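Long-range contacts in flavin reductase domain protein, FMN-binding (Shewanella baltica, PDB 3HMZ), which binds flavin mononucleotide and probably acts as an NAD- or NADP-dependent flavin reductase-like oxidoreductase: residues A22-L26 / S130-A134; L90-H94 / G186-Y190. All coordinates share one frame. Where two conformers were deposited one is given. Numbering follows the deposited sequence.

Contact 1. Residues A22-L26 / S130-A134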
ATOM      1  N   ALA A  22      -4.504   9.014 -11.878  1.00 17.12           N
ATOM      2  CA  ALA A  22      -4.543   9.295 -10.442  1.00 16.67           C
ATOM      3  C   ALA A  22      -4.057   8.125  -9.572  1.00 17.14           C
ATOM      4  O   ALA A  22      -3.433   8.331  -8.536  1.00 16.74           O
ATOM      5  CB  ALA A  22      -5.984   9.739  -9.986  1.00 18.44           C
ATOM      6  N   TYR A  23      -4.343   6.898 -10.006  1.00 16.95           N
ATOM      7  CA  TYR A  23      -3.913   5.698  -9.226  1.00 17.50           C
ATOM      8  C   TYR A  23      -2.387   5.677  -9.007  1.00 17.04           C
ATOM      9  O   TYR A  23      -1.902   5.148  -7.996  1.00 17.56           O
ATOM     10  CB  TYR A  23      -4.353   4.387  -9.887  1.00 17.89           C
ATOM     11  CG  TYR A  23      -3.527   4.027 -11.089  1.00 17.32           C
ATOM     12  CD1 TYR A  23      -3.769   4.583 -12.353  1.00 18.70           C
ATOM     13  CD2 TYR A  23      -2.456   3.162 -10.964  1.00 18.22           C
ATOM     14  CE1 TYR A  23      -2.951   4.299 -13.433  1.00 19.17           C
ATOM     15  CE2 TYR A  23      -1.646   2.870 -12.040  1.00 19.76           C
ATOM     16  CZ  TYR A  23      -1.901   3.423 -13.280  1.00 20.87           C
ATOM     17  OH  TYR A  23      -1.075   3.144 -14.346  1.00 22.93           O
ATOM     18  N   ARG A  24      -1.642   6.281  -9.935  1.00 16.40           N
ATOM     19  CA  ARG A  24      -0.173   6.288  -9.827  1.00 15.85           C
ATOM     20  C   ARG A  24       0.341   7.068  -8.612  1.00 15.38           C
ATOM     21  O   ARG A  24       1.436   6.830  -8.127  1.00 16.19           O
ATOM     22  CB  ARG A  24       0.461   6.830 -11.085  1.00 16.65           C
ATOM     23  CG  ARG A  24       0.202   5.926 -12.275  1.00 17.54           C
ATOM     24  CD  ARG A  24       0.909   6.420 -13.448  1.00 18.17           C
ATOM     25  NE  ARG A  24       0.613   5.628 -14.642  1.00 19.14           N
ATOM     26  CZ  ARG A  24       1.114   5.905 -15.834  1.00 18.45           C
ATOM     27  NH1 ARG A  24       1.875   6.971 -16.016  1.00 18.74           N
ATOM     28  NH2 ARG A  24       0.796   5.134 -16.868  1.00 19.96           N
ATOM     29  N   LEU A  25      -0.492   7.983  -8.108  1.00 15.29           N
ATOM     30  CA  LEU A  25      -0.143   8.767  -6.945  1.00 14.83           C
ATOM     31  C   LEU A  25       0.022   7.872  -5.698  1.00 14.18           C
ATOM     32  O   LEU A  25       0.671   8.273  -4.729  1.00 14.63           O
ATOM     33  CB  LEU A  25      -1.201   9.856  -6.687  1.00 14.10           C
ATOM     34  CG  LEU A  25      -1.323  10.880  -7.825  1.00 14.67           C
ATOM     35  CD1 LEU A  25      -2.550  11.804  -7.631  1.00 15.95           C
ATOM     36  CD2 LEU A  25      -0.039  11.712  -8.010  1.00 16.16           C
ATOM     37  N   LEU A  26      -0.638   6.703  -5.685  1.00 14.08           N
ATOM     38  CA  LEU A  26      -0.604   5.805  -4.548  1.00 14.83           C
ATOM     39  C   LEU A  26       0.066   4.469  -4.842  1.00 13.96           C
ATOM     40  O   LEU A  26       0.100   3.612  -3.972  1.00 15.50           O
ATOM     41  CB  LEU A  26      -2.029   5.533  -4.053  1.00 15.18           C
ATOM     42  CG  LEU A  26      -2.836   6.747  -3.629  1.00 16.05           C
ATOM     43  CD1 LEU A  26      -4.231   6.348  -3.192  1.00 18.03           C
ATOM     44  CD2 LEU A  26      -2.117   7.559  -2.529  1.00 17.47           C
ATOM     45  N   SER A 130       2.580  16.301  -1.454  1.00 14.53           N
ATOM     46  CA  SER A 130       2.964  16.181  -2.854  1.00 14.11           C
ATOM     47  C   SER A 130       1.784  15.945  -3.797  1.00 14.83           C
ATOM     48  O   SER A 130       1.904  16.218  -4.981  1.00 15.63           O
ATOM     49  CB  SER A 130       4.014  15.100  -3.042  1.00 16.14           C
ATOM     50  OG  SER A 130       3.520  13.869  -2.602  1.00 17.42           O
ATOM     51  N   ALA A 131       0.698  15.373  -3.282  1.00 14.03           N
ATOM     52  CA  ALA A 131      -0.429  14.993  -4.121  1.00 14.29           C
ATOM     53  C   ALA A 131      -1.671  14.872  -3.279  1.00 13.39           C
ATOM     54  O   ALA A 131      -1.582  14.587  -2.071  1.00 14.21           O
ATOM     55  CB  ALA A 131      -0.118  13.624  -4.810  1.00 14.98           C
ATOM     56  N   TRP A 132      -2.827  15.101  -3.923  1.00 14.36           N
ATOM     57  CA  TRP A 132      -4.127  15.079  -3.281  1.00 15.20           C
ATOM     58  C   TRP A 132      -5.142  14.404  -4.198  1.00 15.67           C
ATOM     59  O   TRP A 132      -5.127  14.637  -5.410  1.00 16.00           O
ATOM     60  CB  TRP A 132      -4.628  16.488  -3.004  1.00 15.73           C
ATOM     61  CG  TRP A 132      -3.690  17.381  -2.236  1.00 15.02           C
ATOM     62  CD1 TRP A 132      -3.738  17.650  -0.901  1.00 15.32           C
ATOM     63  CD2 TRP A 132      -2.603  18.147  -2.765  1.00 15.05           C
ATOM     64  NE1 TRP A 132      -2.720  18.506  -0.551  1.00 15.23           N
ATOM     65  CE2 TRP A 132      -2.002  18.818  -1.678  1.00 14.87           C
ATOM     66  CE3 TRP A 132      -2.049  18.289  -4.031  1.00 15.44           C
ATOM     67  CZ2 TRP A 132      -0.919  19.645  -1.844  1.00 16.49           C
ATOM     68  CZ3 TRP A 132      -0.986  19.104  -4.201  1.00 16.25           C
ATOM     69  CH2 TRP A 132      -0.423  19.775  -3.108  1.00 17.07           C
ATOM     70  N   LEU A 133      -6.017  13.594  -3.600  1.00 15.69           N
ATOM     71  CA  LEU A 133      -7.076  12.897  -4.284  1.00 16.34           C
ATOM     72  C   LEU A 133      -8.396  13.181  -3.547  1.00 15.40           C
ATOM     73  O   LEU A 133      -8.534  12.822  -2.364  1.00 15.47           O
ATOM     74  CB  LEU A 133      -6.795  11.396  -4.321  1.00 16.24           C
ATOM     75  CG  LEU A 133      -5.485  10.923  -4.990  1.00 16.11           C
ATOM     76  CD1 LEU A 133      -4.268  10.926  -4.056  1.00 18.28           C
ATOM     77  CD2 LEU A 133      -5.666   9.499  -5.582  1.00 18.10           C
ATOM     78  N   ALA A 134      -9.344  13.831  -4.231  1.00 15.94           N
ATOM     79  CA  ALA A 134     -10.695  14.083  -3.689  1.00 16.07           C
ATOM     80  C   ALA A 134     -11.519  12.800  -3.886  1.00 16.51           C
ATOM     81  O   ALA A 134     -11.560  12.261  -4.989  1.00 18.33           O
ATOM     82  CB  ALA A 134     -11.321  15.231  -4.378  1.00 17.49           C
TER

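Contact 2. Residues L90-H94 / G186-Y190. With FMN (flavin mononucleotide), chain B.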
ATOM      1  N   LEU A  90       7.280  14.757   8.279  1.00 15.67           N
ATOM      2  CA  LEU A  90       7.460  13.595   9.158  1.00 16.62           C
ATOM      3  C   LEU A  90       6.765  13.798  10.532  1.00 16.87           C
ATOM      4  O   LEU A  90       5.955  12.968  10.958  1.00 17.34           O
ATOM      5  CB  LEU A  90       8.954  13.345   9.414  1.00 18.62           C
ATOM      6  CG  LEU A  90       9.340  12.284  10.432  1.00 19.15           C
ATOM      7  CD1 LEU A  90       8.857  10.942   9.997  1.00 19.75           C
ATOM      8  CD2 LEU A  90      10.855  12.302  10.577  1.00 19.08           C
ATOM      9  N   GLN A  91       7.035  14.933  11.182  1.00 18.12           N
ATOM     10  CA  GLN A  91       6.457  15.175  12.520  0.60 18.94           C
ATOM     11  C   GLN A  91       4.949  15.352  12.415  1.00 17.68           C
ATOM     12  O   GLN A  91       4.206  14.785  13.211  1.00 18.01           O
ATOM     13  CB  GLN A  91       7.047  16.401  13.239  0.60 20.14           C
ATOM     14  CG  GLN A  91       8.543  16.552  13.282  0.60 22.34           C
ATOM     15  CD  GLN A  91       9.338  15.324  13.631  0.60 22.53           C
ATOM     16  OE1 GLN A  91       8.946  14.539  14.481  0.60 24.08           O
ATOM     17  NE2 GLN A  91      10.546  15.207  13.037  0.60 23.81           N
ATOM     18  N   LEU A  92       4.493  16.115  11.422  1.00 17.78           N
ATOM     19  CA  LEU A  92       3.069  16.335  11.199  1.00 18.16           C
ATOM     20  C   LEU A  92       2.330  15.010  11.044  1.00 17.33           C
ATOM     21  O   LEU A  92       1.269  14.778  11.648  1.00 16.75           O
ATOM     22  CB  LEU A  92       2.830  17.206   9.966  1.00 17.51           C
ATOM     23  CG  LEU A  92       1.407  17.602   9.543  1.00 18.36           C
ATOM     24  CD1 LEU A  92       1.396  18.877   8.649  1.00 20.35           C
ATOM     25  CD2 LEU A  92       0.678  16.485   8.810  1.00 17.92           C
ATOM     26  N   THR A  93       2.931  14.124  10.244  1.00 15.96           N
ATOM     27  CA  THR A  93       2.284  12.831   9.936  1.00 16.12           C
ATOM     28  C   THR A  93       2.147  11.972  11.180  1.00 16.48           C
ATOM     29  O   THR A  93       1.065  11.453  11.484  1.00 17.82           O
ATOM     30  CB  THR A  93       3.029  12.112   8.821  1.00 15.75           C
ATOM     31  OG1 THR A  93       3.032  12.942   7.647  1.00 16.82           O
ATOM     32  CG2 THR A  93       2.398  10.758   8.496  1.00 16.56           C
ATOM     33  N   HIS A  94       3.228  11.899  11.936  1.00 16.84           N
ATOM     34  CA  HIS A  94       3.185  11.118  13.154  1.00 18.24           C
ATOM     35  C   HIS A  94       2.236  11.723  14.187  1.00 17.21           C
ATOM     36  O   HIS A  94       1.480  11.002  14.832  1.00 18.86           O
ATOM     37  CB  HIS A  94       4.595  10.967  13.715  1.00 19.33           C
ATOM     38  CG  HIS A  94       4.673   9.946  14.801  1.00 22.16           C
ATOM     39  ND1 HIS A  94       4.722  10.328  16.109  1.00 25.40           N
ATOM     40  CD2 HIS A  94       4.559   8.594  14.796  1.00 24.10           C
ATOM     41  CE1 HIS A  94       4.741   9.248  16.879  1.00 27.03           C
ATOM     42  NE2 HIS A  94       4.654   8.178  16.107  1.00 27.32           N
ATOM     43  N   GLY A 186       5.892   2.553  15.544  1.00 20.04           N
ATOM     44  CA  GLY A 186       6.408   3.546  16.460  1.00 20.66           C
ATOM     45  C   GLY A 186       6.495   4.881  15.755  1.00 20.52           C
ATOM     46  O   GLY A 186       5.526   5.345  15.184  1.00 22.35           O
ATOM     47  N   GLY A 187       7.653   5.496  15.799  1.00 21.80           N
ATOM     48  CA  GLY A 187       7.865   6.741  15.058  1.00 21.11           C
ATOM     49  C   GLY A 187       8.672   6.523  13.791  1.00 19.18           C
ATOM     50  O   GLY A 187       9.093   7.496  13.172  1.00 19.91           O
ATOM     51  N   GLN A 188       8.836   5.271  13.380  1.00 18.51           N
ATOM     52  CA  GLN A 188       9.742   4.918  12.297  1.00 18.70           C
ATOM     53  C   GLN A 188       9.057   4.701  10.950  1.00 16.96           C
ATOM     54  O   GLN A 188       8.112   3.928  10.819  1.00 16.25           O
ATOM     55  CB  GLN A 188      10.579   3.716  12.692  1.00 20.04           C
ATOM     56  CG  GLN A 188      11.795   3.451  11.771  1.00 21.47           C
ATOM     57  CD  GLN A 188      11.463   2.491  10.682  1.00 22.71           C
ATOM     58  OE1 GLN A 188      10.855   1.451  10.953  1.00 23.88           O
ATOM     59  NE2 GLN A 188      11.889   2.780   9.448  1.00 23.81           N
ATOM     60  N   PHE A 189       9.601   5.404   9.974  1.00 16.06           N
ATOM     61  CA  PHE A 189       9.187   5.395   8.586  1.00 15.39           C
ATOM     62  C   PHE A 189      10.403   5.221   7.695  1.00 16.38           C
ATOM     63  O   PHE A 189      11.534   5.477   8.091  1.00 18.30           O
ATOM     64  CB  PHE A 189       8.604   6.760   8.180  1.00 16.56           C
ATOM     65  CG  PHE A 189       7.379   7.217   8.955  1.00 15.62           C
ATOM     66  CD1 PHE A 189       7.497   7.735  10.257  1.00 16.03           C
ATOM     67  CD2 PHE A 189       6.126   7.257   8.349  1.00 16.02           C
ATOM     68  CE1 PHE A 189       6.390   8.177  10.964  1.00 16.62           C
ATOM     69  CE2 PHE A 189       4.992   7.741   9.054  1.00 16.31           C
ATOM     70  CZ  PHE A 189       5.139   8.215  10.344  1.00 16.47           C
ATOM     71  N   TYR A 190      10.154   4.758   6.491  1.00 15.70           N
ATOM     72  CA  TYR A 190      11.138   4.818   5.419  1.00 14.84           C
ATOM     73  C   TYR A 190      10.645   5.808   4.377  1.00 15.84           C
ATOM     74  O   TYR A 190       9.457   5.855   4.048  1.00 16.70           O
ATOM     75  CB  TYR A 190      11.352   3.482   4.736  1.00 16.22           C
ATOM     76  CG  TYR A 190      12.018   2.483   5.581  1.00 17.86           C
ATOM     77  CD1 TYR A 190      13.376   2.511   5.762  1.00 16.50           C
ATOM     78  CD2 TYR A 190      11.288   1.478   6.192  1.00 19.17           C
ATOM     79  CE1 TYR A 190      14.020   1.564   6.598  1.00 18.30           C
ATOM     80  CE2 TYR A 190      11.894   0.524   6.986  1.00 19.70           C
ATOM     81  CZ  TYR A 190      13.263   0.569   7.189  1.00 19.45           C
ATOM     82  OH  TYR A 190      13.884  -0.388   7.974  1.00 21.90           O
TER
HETATM   83  N1  FMN B 500      -5.623   4.542  11.809  1.00 16.49           N
HETATM   84  C2  FMN B 500      -6.495   3.905  10.959  1.00 17.19           C
HETATM   85  O2  FMN B 500      -7.677   3.798  11.285  1.00 19.38           O
HETATM   86  N3  FMN B 500      -6.028   3.430   9.747  1.00 17.86           N
HETATM   87  C4  FMN B 500      -4.726   3.527   9.362  1.00 16.83           C
HETATM   88  O4  FMN B 500      -4.384   3.041   8.252  1.00 17.20           O
HETATM   89  C4A FMN B 500      -3.843   4.161  10.250  1.00 16.70           C
HETATM   90  N5  FMN B 500      -2.507   4.320   9.928  1.00 17.22           N
HETATM   91  C5A FMN B 500      -1.654   5.111  10.683  1.00 16.67           C
HETATM   92  C6  FMN B 500      -0.355   5.408  10.243  1.00 16.68           C
HETATM   93  C7  FMN B 500       0.509   6.182  11.010  1.00 16.65           C
HETATM   94  C7M FMN B 500       1.885   6.505  10.518  1.00 16.47           C
HETATM   95  C8  FMN B 500       0.070   6.668  12.245  1.00 16.84           C
HETATM   96  C8M FMN B 500       0.975   7.508  13.122  1.00 18.62           C
HETATM   97  C9  FMN B 500      -1.221   6.374  12.661  1.00 16.60           C
HETATM   98  C9A FMN B 500      -2.111   5.608  11.923  1.00 17.38           C
HETATM   99  N10 FMN B 500      -3.413   5.320  12.322  1.00 17.04           N
HETATM  100  C10 FMN B 500      -4.291   4.670  11.470  1.00 16.70           C
HETATM  101  C1' FMN B 500      -4.005   5.911  13.573  1.00 16.38           C
HETATM  102  C2' FMN B 500      -4.806   7.205  13.373  1.00 16.62           C
HETATM  103  O2' FMN B 500      -4.136   8.125  12.496  1.00 17.58           O
HETATM  104  C3' FMN B 500      -4.992   7.799  14.764  1.00 16.99           C
HETATM  105  O3' FMN B 500      -5.816   6.925  15.531  1.00 19.06           O
HETATM  106  C4' FMN B 500      -5.481   9.262  14.763  1.00 17.87           C
HETATM  107  O4' FMN B 500      -5.162   9.803  16.041  1.00 19.50           O
HETATM  108  C5' FMN B 500      -6.963   9.426  14.493  1.00 17.53           C
HETATM  109  O5' FMN B 500      -7.263  10.818  14.599  1.00 18.37           O
HETATM  110  P   FMN B 500      -8.783  11.308  14.705  1.00 19.14           P
HETATM  111  O1P FMN B 500      -8.640  12.790  15.007  1.00 20.37           O
HETATM  112  O2P FMN B 500      -9.514  11.009  13.427  1.00 18.58           O
HETATM  113  O3P FMN B 500      -9.434  10.558  15.838  1.00 20.81           O

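Contact 1. Residues A22-L26 / S130-A134
Two leucines, Leu133 from the strand and Leu25 from the turn, interlock at this junction. Leu133 projects from its strand into a shallow hollow made by the turn at 22-26: Leu133 CD2 lies 3.9 Å from Ala22 O and 4.4 Å from Ala22 CB, and it approaches Leu26 CD1 to 4.2 Å. Leu25 completes the hollow, with its CD1 4.0 Å from Leu133 CG. The fit is reciprocal, because Leu25 also reaches down beside Leu133 onto the low ground over Ala131, where Leu25 CD2 and Ala131 CB are 3.7 Å apart; the small alanine lets the longer side chain come this close. The turn is compact, with Leu25 N hydrogen-bonded to Ala22 O at 3.0 Å, which sets Ala22 and Leu25 on the side facing the strand, while Leu26 leaves sideways and only its end swings in. In the split-barrel fold of FMN-binding flavin reductases, strand 131-138 runs between strands 79-84 and 149-160, and the turn spans all three, since Leu26 also touches Val84 while Ala22 and Leu25 rest on Ala157. No hydrogen bond joins the segments; the 220 Å² they bury is essentially apolar. Trp132 points away to the sheet's other face, where its ring meets Phe116 edge-to-face and NE1 forms a hydrogen bond with Val126 O. On the turn's far side, Tyr23 packs on Trp49 of the second subunit.

Contact 2. Residues L90-H94 / G186-Y190
The axes of helix 90-94 and strand 188-190 approach to 10.6 Å with an angle of 124° between their N-to-C directions, an oblique crossing, nearer perpendicular than antiparallel. Backbones come nearest at the turn before the strand: the CA atoms of His94 and Gly187 are 6.7 Å apart, against 8.4 Å for the CA atoms of Leu90 and Phe189. Gly186 (phi 60°, psi -127°) and Gly187 (-103°, 13°) have angles close to those of a type II' turn, and the positive phi at Gly186 favours glycine. The helix offers Leu90, Thr93 and His94, the first and last lying one turn apart and tied by a 3.1 Å backbone hydrogen bond from His94 N to Leu90 O. Phe189 fills the wider part of the gap: its CD1 meets Leu90 CD1 at 3.5 Å and its CE2 lies 4.0 Å from Thr93 CG2, while His94 CD2 approaches the ring edge at Phe189 CE1 (4.3 Å). Farther along, His94 NE2 gives Gly186 O a weak hydrogen bond, 3.1 Å long with an angle of only 125°; Gly186 O also has a hydrogen bond with Tyr183 OH. Both segments line the FMN pocket beside the methyl groups of the isoalloxazine: Phe189 CE2 is 3.7 Å from FMN C7M, and His94 O is 3.9 Å from FMN C8M. The turn links strands 181-185 and 188-197 into a hairpin, whose Leu181 touches both Thr93 and Phe189; residues 188-190 also pair antiparallel with a strand of the second subunit, and Thr93 packs on Leu33 of strand 32-38.

Contacts 1 and 2 interleave along the chain, in the order 22-26, 90-94, 130-134, 186-190. Their centres are 20 Å apart and their nearest atoms about 10 Å, so they do not touch. A bridge between them is the end of strand 79-84, which pairs with strand 131-138: Leu26 of contact 1 packs on Val84, and Thr93 of contact 2 on the next residue, Pro85. Contact 1 packs a loop against the main sheet, its Leu26 side chain about 12 Å from FMN, whereas contact 2 reaches the flavin directly. Both touch the second subunit; Arg24 packs on Ala185 there, just before that subunit's Gly186 turn, so dimerisation brings the two regions together.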